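Local coordinates for single-strand binding protein (Thermus thermophilus, PDB 2CWA) that probably binds single-stranded DNA and recruits partner proteins to it during DNA replication, recombination and repair, at residues 148-153 against 176-181. Numbering follows the deposited sequence.
Sequences QGTAVA and QAWRDL
Ala153 and Ala177 form an antiparallel hydrogen-bonded pair that ties the start of strand 151-161 to the end of strand 169-178. Ala153 N donates to Ala177 O, and Ala177 N returns a bond to Ala153 O, both 2.8 Å long and nearly straight. One step along, Val152 and Trp178 make the non-hydrogen-bonded pair. Beyond it, Arg179 N gives a single, more bent bond to Ala151 O (2.9 Å, 140° at the hydrogen).

The side-chain contact centres on the indole of Trp178. Its CG stands anti to the carbonyl carbon (chi1 -68°), and the ring leans over Val152, the two side chains running alongside each other. Val152 CG1 sits almost on the normal of the Trp178 six-membered ring, 4.0 Å from its centroid, in a CH-pi contact, while Val152 CG2 presses against Trp178 CZ3 at 3.3 Å. At the ring's edge Thr150 CG2 lies near the plane, 3.8 Å from Trp178 CE3, and also meets Arg179 CG. The same Val152 CG1 also touches Gln176 NE2, 3.5 Å away, the two side chains crossing at an angle; OE1 of that amide is hydrogen-bonded to Arg217 NH1.

Ala153 and Ala177 share the other face of the sheet, their CB atoms 4.4 Å apart, and Ala182 of helix 179-185 packs on Ala153 and also on Ala151. Strand 128-145 flanks strand 151-161 on its other edge, with Val152 bonded through its backbone to Arg144, whereas strand 212-220 runs parallel beside strand 169-178, placing this hairpin pairing within the second OB domain.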
loop_
_atom_site.group_PDB
_atom_site.type_symbol
_atom_site.label_atom_id
_atom_site.label_comp_id
_atom_site.label_asym_id
_atom_site.label_seq_id
_atom_site.Cartn_x
_atom_site.Cartn_y
_atom_site.Cartn_z
ATOM N N GLN A 148 -1.195 -16.394 -21.924
ATOM C CA GLN A 148 -2.154 -17.430 -21.559
ATOM C C GLN A 148 -3.610 -16.977 -21.674
ATOM O O GLN A 148 -4.526 -17.742 -21.373
ATOM C CB GLN A 148 -1.877 -17.915 -20.136
ATOM C CG GLN A 148 -0.571 -18.676 -19.991
ATOM C CD GLN A 148 -0.309 -19.112 -18.563
ATOM O OE1 GLN A 148 -1.151 -19.753 -17.931
ATOM N NE2 GLN A 148 0.867 -18.773 -18.046
ATOM N N GLY A 149 -3.822 -15.736 -22.097
ATOM C CA GLY A 149 -5.175 -15.226 -22.258
ATOM C C GLY A 149 -5.816 -14.594 -21.030
ATOM O O GLY A 149 -7.018 -14.326 -21.027
ATOM N N THR A 150 -5.032 -14.350 -19.988
ATOM C CA THR A 150 -5.566 -13.741 -18.771
ATOM C C THR A 150 -5.750 -12.234 -18.948
ATOM O O THR A 150 -4.848 -11.540 -19.424
ATOM C CB THR A 150 -4.630 -13.969 -17.580
ATOM O OG1 THR A 150 -4.393 -15.373 -17.422
ATOM C CG2 THR A 150 -5.256 -13.418 -16.302
ATOM N N ALA A 151 -6.922 -11.729 -18.569
ATOM C CA ALA A 151 -7.198 -10.299 -18.686
ATOM C C ALA A 151 -6.541 -9.521 -17.546
ATOM O O ALA A 151 -6.477 -9.989 -16.404
ATOM C CB ALA A 151 -8.702 -10.049 -18.684
ATOM N N VAL A 152 -6.042 -8.332 -17.862
ATOM C CA VAL A 152 -5.407 -7.486 -16.856
ATOM C C VAL A 152 -5.800 -6.058 -17.169
ATOM O O VAL A 152 -5.566 -5.572 -18.274
ATOM C CB VAL A 152 -3.866 -7.583 -16.886
ATOM C CG1 VAL A 152 -3.290 -6.956 -15.623
ATOM C CG2 VAL A 152 -3.433 -9.023 -17.009
ATOM N N ALA A 153 -6.409 -5.395 -16.192
ATOM C CA ALA A 153 -6.858 -4.022 -16.365
ATOM C C ALA A 153 -6.044 -3.076 -15.507
ATOM O O ALA A 153 -5.671 -3.405 -14.384
ATOM C CB ALA A 153 -8.341 -3.906 -15.988
ATOM N N GLN A 176 -4.697 -1.873 -10.412
ATOM C CA GLN A 176 -4.600 -2.998 -11.340
ATOM C C GLN A 176 -5.569 -4.106 -10.940
ATOM O O GLN A 176 -5.717 -4.414 -9.758
ATOM C CB GLN A 176 -3.163 -3.535 -11.344
ATOM C CG GLN A 176 -2.958 -4.835 -12.124
ATOM C CD GLN A 176 -1.513 -5.320 -12.056
ATOM O OE1 GLN A 176 -0.720 -4.827 -11.253
ATOM N NE2 GLN A 176 -1.172 -6.297 -12.891
ATOM N N ALA A 177 -6.232 -4.697 -11.928
ATOM C CA ALA A 177 -7.189 -5.770 -11.658
ATOM C C ALA A 177 -6.926 -6.945 -12.588
ATOM O O ALA A 177 -6.447 -6.757 -13.709
ATOM C CB ALA A 177 -8.609 -5.269 -11.847
ATOM N N TRP A 178 -7.252 -8.147 -12.119
ATOM C CA TRP A 178 -7.038 -9.366 -12.899
ATOM C C TRP A 178 -8.305 -10.159 -13.217
ATOM O O TRP A 178 -9.319 -10.038 -12.534
ATOM C CB TRP A 178 -6.073 -10.299 -12.164
ATOM C CG TRP A 178 -4.668 -9.796 -12.064
ATOM C CD1 TRP A 178 -4.163 -8.942 -11.126
ATOM C CD2 TRP A 178 -3.581 -10.123 -12.938
ATOM N NE1 TRP A 178 -2.824 -8.722 -11.358
ATOM C CE2 TRP A 178 -2.442 -9.433 -12.466
ATOM C CE3 TRP A 178 -3.459 -10.934 -14.074
ATOM C CZ2 TRP A 178 -1.190 -9.528 -13.094
ATOM C CZ3 TRP A 178 -2.214 -11.029 -14.699
ATOM C CH2 TRP A 178 -1.097 -10.328 -14.204
ATOM N N ARG A 179 -8.220 -10.966 -14.270
ATOM C CA ARG A 179 -9.303 -11.843 -14.708
ATOM C C ARG A 179 -10.694 -11.229 -14.834
ATOM O O ARG A 179 -10.875 -10.216 -15.508
ATOM C CB ARG A 179 -9.349 -13.061 -13.786
ATOM C CG ARG A 179 -8.018 -13.778 -13.726
ATOM C CD ARG A 179 -8.005 -14.911 -12.728
ATOM N NE ARG A 179 -6.641 -15.374 -12.505
ATOM C CZ ARG A 179 -5.681 -14.624 -11.971
ATOM N NH1 ARG A 179 -5.939 -13.378 -11.600
ATOM N NH2 ARG A 179 -4.459 -15.115 -11.818
ATOM N N ASP A 180 -11.682 -11.854 -14.199
ATOM C CA ASP A 180 -13.056 -11.359 -14.283
ATOM C C ASP A 180 -13.164 -9.912 -13.828
ATOM O O ASP A 180 -13.872 -9.108 -14.440
ATOM C CB ASP A 180 -13.999 -12.224 -13.441
ATOM C CG ASP A 180 -14.050 -13.664 -13.914
ATOM O OD1 ASP A 180 -13.887 -13.903 -15.132
ATOM O OD2 ASP A 180 -14.266 -14.553 -13.068
ATOM N N LEU A 181 -12.458 -9.590 -12.750
ATOM C CA LEU A 181 -12.465 -8.241 -12.197
ATOM C C LEU A 181 -11.955 -7.270 -13.256
ATOM O O LEU A 181 -12.456 -6.150 -13.388
ATOM C CB LEU A 181 -11.576 -8.204 -10.954
ATOM C CG LEU A 181 -11.813 -7.118 -9.906
ATOM C CD1 LEU A 181 -13.293 -7.085 -9.527
ATOM C CD2 LEU A 181 -10.946 -7.409 -8.675
#